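Local coordinates for probable TonB-dependent siderophore receptor PiuA (Acinetobacter baumannii, PDB 5FP1), which probably takes part in the first step of iron uptake across the outer membrane by binding iron-chelating siderophores, and may bind ferric enterobactin with micromolar affinity, at residues N187-Q192 and K229-I234; Y692-Y697 and Y701-E706. All blocks are in the same frame, centred on the assembly; numbering follows the deposited sequence.

Contact 1. Residues N187-Q192 and K229-I234; sequences NEKAGQ and KPDSGI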
loop_
_atom_site.group_PDB
_atom_site.type_symbol
_atom_site.label_atom_id
_atom_site.label_comp_id
_atom_site.label_asym_id
_atom_site.label_seq_id
_atom_site.Cartn_x
_atom_site.Cartn_y
_atom_site.Cartn_z
ATOM N N ASN A 187 12.044 15.365 6.990
ATOM C CA ASN A 187 11.325 15.559 8.236
ATOM C C ASN A 187 11.803 14.571 9.282
ATOM O O ASN A 187 12.248 13.460 8.950
ATOM C CB ASN A 187 9.797 15.440 8.047
ATOM C CG ASN A 187 9.317 13.998 7.880
ATOM O OD1 ASN A 187 9.426 13.424 6.796
ATOM N ND2 ASN A 187 8.743 13.434 8.935
ATOM N N GLU A 188 11.708 14.975 10.539
ATOM C CA GLU A 188 11.822 14.055 11.661
ATOM C C GLU A 188 10.431 13.556 11.962
ATOM O O GLU A 188 9.463 14.281 11.768
ATOM C CB GLU A 188 12.371 14.759 12.897
ATOM C CG GLU A 188 13.778 15.261 12.712
ATOM C CD GLU A 188 14.231 16.106 13.894
ATOM O OE1 GLU A 188 13.533 16.137 14.942
ATOM O OE2 GLU A 188 15.293 16.723 13.752
ATOM N N LYS A 189 10.322 12.317 12.432
ATOM C CA LYS A 189 9.028 11.789 12.825
ATOM C C LYS A 189 8.480 12.680 13.942
ATOM O O LYS A 189 9.139 12.899 14.967
ATOM C CB LYS A 189 9.138 10.351 13.300
ATOM C CG LYS A 189 7.795 9.735 13.605
ATOM C CD LYS A 189 7.952 8.321 14.139
ATOM C CE LYS A 189 6.585 7.682 14.408
ATOM N NZ LYS A 189 6.697 6.413 15.183
ATOM N N ALA A 190 7.262 13.158 13.761
ATOM C CA ALA A 190 6.713 14.176 14.660
ATOM C C ALA A 190 6.506 13.625 16.061
ATOM O O ALA A 190 5.919 12.540 16.242
ATOM C CB ALA A 190 5.378 14.680 14.113
ATOM N N GLY A 191 7.028 14.346 17.045
ATOM C CA GLY A 191 6.863 13.980 18.449
ATOM C C GLY A 191 7.857 12.964 18.949
ATOM O O GLY A 191 7.874 12.624 20.134
ATOM N N GLN A 192 8.703 12.475 18.060
ATOM C CA GLN A 192 9.693 11.446 18.429
ATOM C C GLN A 192 11.117 12.012 18.395
ATOM O O GLN A 192 11.844 11.797 17.419
ATOM C CB GLN A 192 9.611 10.275 17.437
ATOM C CG GLN A 192 10.282 8.995 17.891
ATOM C CD GLN A 192 10.379 7.973 16.783
ATOM O OE1 GLN A 192 11.026 8.217 15.764
ATOM N NE2 GLN A 192 9.768 6.816 16.986
ATOM N N LYS A 229 16.847 7.517 8.760
ATOM C CA LYS A 229 17.105 6.782 9.995
ATOM C C LYS A 229 15.739 6.123 10.318
ATOM O O LYS A 229 14.799 6.810 10.631
ATOM C CB LYS A 229 17.556 7.715 11.124
ATOM C CG LYS A 229 18.929 8.358 10.924
ATOM C CD LYS A 229 19.970 7.253 10.781
ATOM C CE LYS A 229 21.424 7.729 10.742
ATOM N NZ LYS A 229 22.303 6.520 10.670
ATOM N N PRO A 230 15.635 4.792 10.184
ATOM C CA PRO A 230 14.312 4.156 10.154
ATOM C C PRO A 230 13.669 4.022 11.526
ATOM O O PRO A 230 14.348 3.924 12.554
ATOM C CB PRO A 230 14.610 2.761 9.567
ATOM C CG PRO A 230 16.016 2.481 9.990
ATOM C CD PRO A 230 16.716 3.823 9.913
ATOM N N ASP A 231 12.353 4.008 11.543
ATOM C CA ASP A 231 11.623 3.849 12.769
ATOM C C ASP A 231 11.808 2.478 13.371
ATOM O O ASP A 231 12.195 1.505 12.695
ATOM C CB ASP A 231 10.133 4.126 12.535
ATOM C CG ASP A 231 9.410 4.577 13.815
ATOM O OD1 ASP A 231 10.054 4.696 14.886
ATOM O OD2 ASP A 231 8.195 4.793 13.724
ATOM N N SER A 232 11.568 2.436 14.670
ATOM C CA SER A 232 11.501 1.224 15.441
ATOM C C SER A 232 10.024 1.065 15.808
ATOM O O SER A 232 9.121 1.381 15.020
ATOM C CB SER A 232 12.395 1.337 16.686
ATOM O OG SER A 232 12.441 0.125 17.442
ATOM N N GLY A 233 9.756 0.588 17.000
ATOM C CA GLY A 233 8.391 0.453 17.459
ATOM C C GLY A 233 8.343 0.399 18.973
ATOM O O GLY A 233 9.353 0.664 19.628
ATOM N N ILE A 234 7.176 0.050 19.511
ATOM C CA ILE A 234 6.965 -0.080 20.955
ATOM C C ILE A 234 6.651 -1.543 21.255
ATOM O O ILE A 234 5.765 -2.156 20.606
ATOM C CB ILE A 234 5.845 0.841 21.453
ATOM C CG1 ILE A 234 6.105 2.286 21.041
ATOM C CG2 ILE A 234 5.661 0.709 22.967
ATOM C CD1 ILE A 234 7.399 2.888 21.579
#
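In the 22-stranded β-barrel of a TonB-dependent receptor, the type II β turn K189–Q192 follows barrel strand 177-188, and two of its side chains, K189 and Q192, close on D231 in the loop that leads from barrel strand 215-226 to strand 234-238. The backbones stay well separated, with the CA atoms of K189 and D231 8.4 Å apart, and the contact is carried by side chains, chiefly their polar ends. Each carboxylate oxygen of D231 takes one partner from the turn. K189, its chain extended from CB to the ammonium group, crosses the aspartate at about a right angle and forms a salt bridge from K189 NZ to D231 OD2 at 2.6 Å, arriving on the syn side. Q192 NE2 reaches the other oxygen, D231 OD1, at 3.0 Å, also on the syn side, in a nearly straight bond (176° at the hydrogen). Both donors are tilted out of the carboxylate plane, Q192 NE2 more so. D231 OD1 lies almost in the plane of the Q192 amide, although the carboxylate itself is turned 73° from that plane. With CG anti to the backbone N (chi1 -164°) and an extended chain beyond, Q192 sends its amide out from the turn to D231, while its OE1 accepts a hydrogen bond from A196 N, so both ends of the amide are held and its flip is fixed. K189 NZ has a second acceptor, E704 O. Y198 and Y256 pack against D231, which nevertheless remains partly exposed; the neighbouring lysine would be expected to stabilise its negative charge. The loop's own backbone completes the grip: S232 N donates to D231 OD1 at 2.7 Å from above the carboxylate plane, on the opposite face from Q192 NE2.

Contact 2. Residues Y692-Y697 and Y701-E706; sequences YFTKAY and YATEAE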
loop_
_atom_site.group_PDB
_atom_site.type_symbol
_atom_site.label_atom_id
_atom_site.label_comp_id
_atom_site.label_asym_id
_atom_site.label_seq_id
_atom_site.Cartn_x
_atom_site.Cartn_y
_atom_site.Cartn_z
ATOM N N TYR A 692 -1.283 6.761 19.441
ATOM C CA TYR A 692 -1.919 5.575 18.905
ATOM C C TYR A 692 -0.946 4.833 17.988
ATOM O O TYR A 692 0.193 5.291 17.754
ATOM C CB TYR A 692 -3.246 5.923 18.185
ATOM C CG TYR A 692 -3.125 6.677 16.879
ATOM C CD1 TYR A 692 -2.843 8.037 16.855
ATOM C CD2 TYR A 692 -3.292 6.015 15.654
ATOM C CE1 TYR A 692 -2.728 8.717 15.661
ATOM C CE2 TYR A 692 -3.162 6.678 14.456
ATOM C CZ TYR A 692 -2.917 8.038 14.461
ATOM O OH TYR A 692 -2.795 8.706 13.265
ATOM N N PHE A 693 -1.395 3.663 17.530
ATOM C CA PHE A 693 -0.577 2.730 16.784
ATOM C C PHE A 693 -1.219 2.360 15.445
ATOM O O PHE A 693 -2.368 1.914 15.402
ATOM C CB PHE A 693 -0.349 1.490 17.645
ATOM C CG PHE A 693 0.397 1.793 18.914
ATOM C CD1 PHE A 693 -0.276 2.204 20.032
ATOM C CD2 PHE A 693 1.789 1.761 18.945
ATOM C CE1 PHE A 693 0.408 2.549 21.167
ATOM C CE2 PHE A 693 2.477 2.090 20.093
ATOM C CZ PHE A 693 1.794 2.516 21.185
ATOM N N THR A 694 -0.442 2.527 14.378
ATOM C CA THR A 694 -0.885 2.263 13.004
ATOM C C THR A 694 -0.505 0.883 12.480
ATOM O O THR A 694 -1.016 0.461 11.458
ATOM C CB THR A 694 -0.286 3.287 12.058
ATOM O OG1 THR A 694 1.111 3.373 12.315
ATOM C CG2 THR A 694 -0.941 4.620 12.274
ATOM N N LYS A 695 0.401 0.183 13.145
ATOM C CA LYS A 695 0.755 -1.183 12.709
ATOM C C LYS A 695 0.911 -2.032 13.932
ATOM O O LYS A 695 1.530 -1.608 14.923
ATOM C CB LYS A 695 2.107 -1.205 11.962
ATOM C CG LYS A 695 2.248 -0.150 10.872
ATOM C CD LYS A 695 3.660 -0.048 10.323
ATOM C CE LYS A 695 3.775 1.147 9.376
ATOM N NZ LYS A 695 5.140 1.208 8.781
ATOM N N ALA A 696 0.404 -3.244 13.848
ATOM C CA ALA A 696 0.576 -4.230 14.877
ATOM C C ALA A 696 1.237 -5.439 14.226
ATOM O O ALA A 696 0.646 -6.067 13.349
ATOM C CB ALA A 696 -0.759 -4.581 15.477
ATOM N N TYR A 697 2.488 -5.739 14.609
ATOM C CA TYR A 697 3.131 -6.937 14.089
ATOM C C TYR A 697 2.621 -8.183 14.807
ATOM O O TYR A 697 2.130 -8.104 15.942
ATOM C CB TYR A 697 4.672 -6.839 14.103
ATOM C CG TYR A 697 5.252 -7.911 13.222
ATOM C CD1 TYR A 697 5.004 -7.904 11.851
ATOM C CD2 TYR A 697 5.957 -8.992 13.757
ATOM C CE1 TYR A 697 5.468 -8.923 11.036
ATOM C CE2 TYR A 697 6.434 -10.006 12.947
ATOM C CZ TYR A 697 6.179 -9.964 11.590
ATOM O OH TYR A 697 6.631 -10.955 10.762
ATOM N N TYR A 701 6.188 -6.238 18.619
ATOM C CA TYR A 701 6.022 -4.792 18.669
ATOM C C TYR A 701 4.903 -4.270 17.807
ATOM O O TYR A 701 4.368 -4.961 16.917
ATOM C CB TYR A 701 7.328 -4.085 18.273
ATOM C CG TYR A 701 7.549 -4.036 16.782
ATOM C CD1 TYR A 701 8.113 -5.108 16.096
ATOM C CD2 TYR A 701 7.169 -2.921 16.049
ATOM C CE1 TYR A 701 8.262 -5.080 14.708
ATOM C CE2 TYR A 701 7.369 -2.857 14.691
ATOM C CZ TYR A 701 7.915 -3.933 14.013
ATOM O OH TYR A 701 8.079 -3.832 12.635
ATOM N N ALA A 702 4.542 -3.029 18.101
ATOM C CA ALA A 702 3.640 -2.240 17.281
ATOM C C ALA A 702 4.278 -0.908 16.935
ATOM O O ALA A 702 5.154 -0.418 17.646
ATOM C CB ALA A 702 2.348 -2.001 18.002
ATOM N N THR A 703 3.809 -0.288 15.862
ATOM C CA THR A 703 4.396 0.949 15.386
ATOM C C THR A 703 3.530 2.096 15.857
ATOM O O THR A 703 2.326 2.131 15.586
ATOM C CB THR A 703 4.464 0.977 13.842
ATOM O OG1 THR A 703 5.278 -0.108 13.389
ATOM C CG2 THR A 703 5.040 2.277 13.309
ATOM N N GLU A 704 4.149 3.044 16.549
ATOM C CA GLU A 704 3.466 4.251 16.979
ATOM C C GLU A 704 3.242 5.239 15.841
ATOM O O GLU A 704 4.115 5.494 15.005
ATOM C CB GLU A 704 4.256 4.903 18.141
ATOM C CG GLU A 704 3.517 5.984 18.917
ATOM C CD GLU A 704 4.343 6.517 20.098
ATOM O OE1 GLU A 704 5.306 5.836 20.530
ATOM O OE2 GLU A 704 4.033 7.617 20.587
ATOM N N ALA A 705 2.046 5.823 15.794
ATOM C CA ALA A 705 1.775 6.890 14.846
ATOM C C ALA A 705 2.520 8.148 15.260
ATOM O O ALA A 705 2.920 8.309 16.411
ATOM C CB ALA A 705 0.277 7.169 14.776
ATOM N N GLU A 706 2.749 9.016 14.292
ATOM C CA GLU A 706 3.377 10.292 14.534
ATOM C C GLU A 706 2.515 11.137 15.490
ATOM O O GLU A 706 1.283 10.997 15.513
ATOM C CB GLU A 706 3.490 11.045 13.211
ATOM C CG GLU A 706 2.124 11.474 12.738
ATOM C CD GLU A 706 2.100 12.115 11.367
ATOM O OE1 GLU A 706 3.190 12.263 10.750
ATOM O OE2 GLU A 706 0.977 12.487 10.927
HETATM O O HOH W 1 0.638 8.615 18.129
#
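Y692 lays one face of its ring over A705, whose CB sits 3.4 Å from the ring centroid and 16° off the normal, a CH-pi contact displaced toward the CZ rim. Beside it, A705 N donates to Y692 O at 2.7 Å. F693, with CG anti to its carbonyl carbon (chi1 -62°), brings CD2 to 3.9 Å from A702 CB and CE2 equally near E704 CB. The extended chain of K695 crosses T703 at a slant, its CB and CD touching T703 CB and OG1, and at the turn end Y697 CB rests over one face of the Y701 ring.

These side chains ride on an antiparallel β hairpin within the receptor's barrel region. T703 N bonds to K695 O at 2.8 Å, T694 N to T703 O at 3.0 Å, and Y697 N to Y701 O. Between the F693–E704 and K695–T703 pairs the register slips by one residue, a β bulge at the T694 corner. Water 1 joins Y692 N to A705 O.

Farther out, Y692 is stacked on Y663 and its hydroxyl bonds to R665, G254 N donates to the E704 carboxylate, and Y701 OH bonds to G75 O, linking the hairpin to the plug. Backbone bonds hold the ladder, and ring, methyl and methylene contacts pack against it; K695 N is buried with no partner in the model, probably a polar cost of the bulge.

In the fold
Contact 2 is the buried partner of the pair, a hairpin held by backbone bonds and apolar packing; contact 1, partly buried, relies on charge and an amide, with little surface covered. Their centres lie about 11 Å apart, on the same side of the chain's centre, and they meet directly. Residues 229-234 run into strand 234-238, which pairs with strand 701-704 and extends the hairpin to three strands: I234 N lies 2.8 Å from A702 O, probably a hydrogen bond. K189 bridges both sites, its NZ 2.7 Å from E704 O in another probable hydrogen bond. The barrel-strand turn is thereby tied both to the loop and to the hairpin.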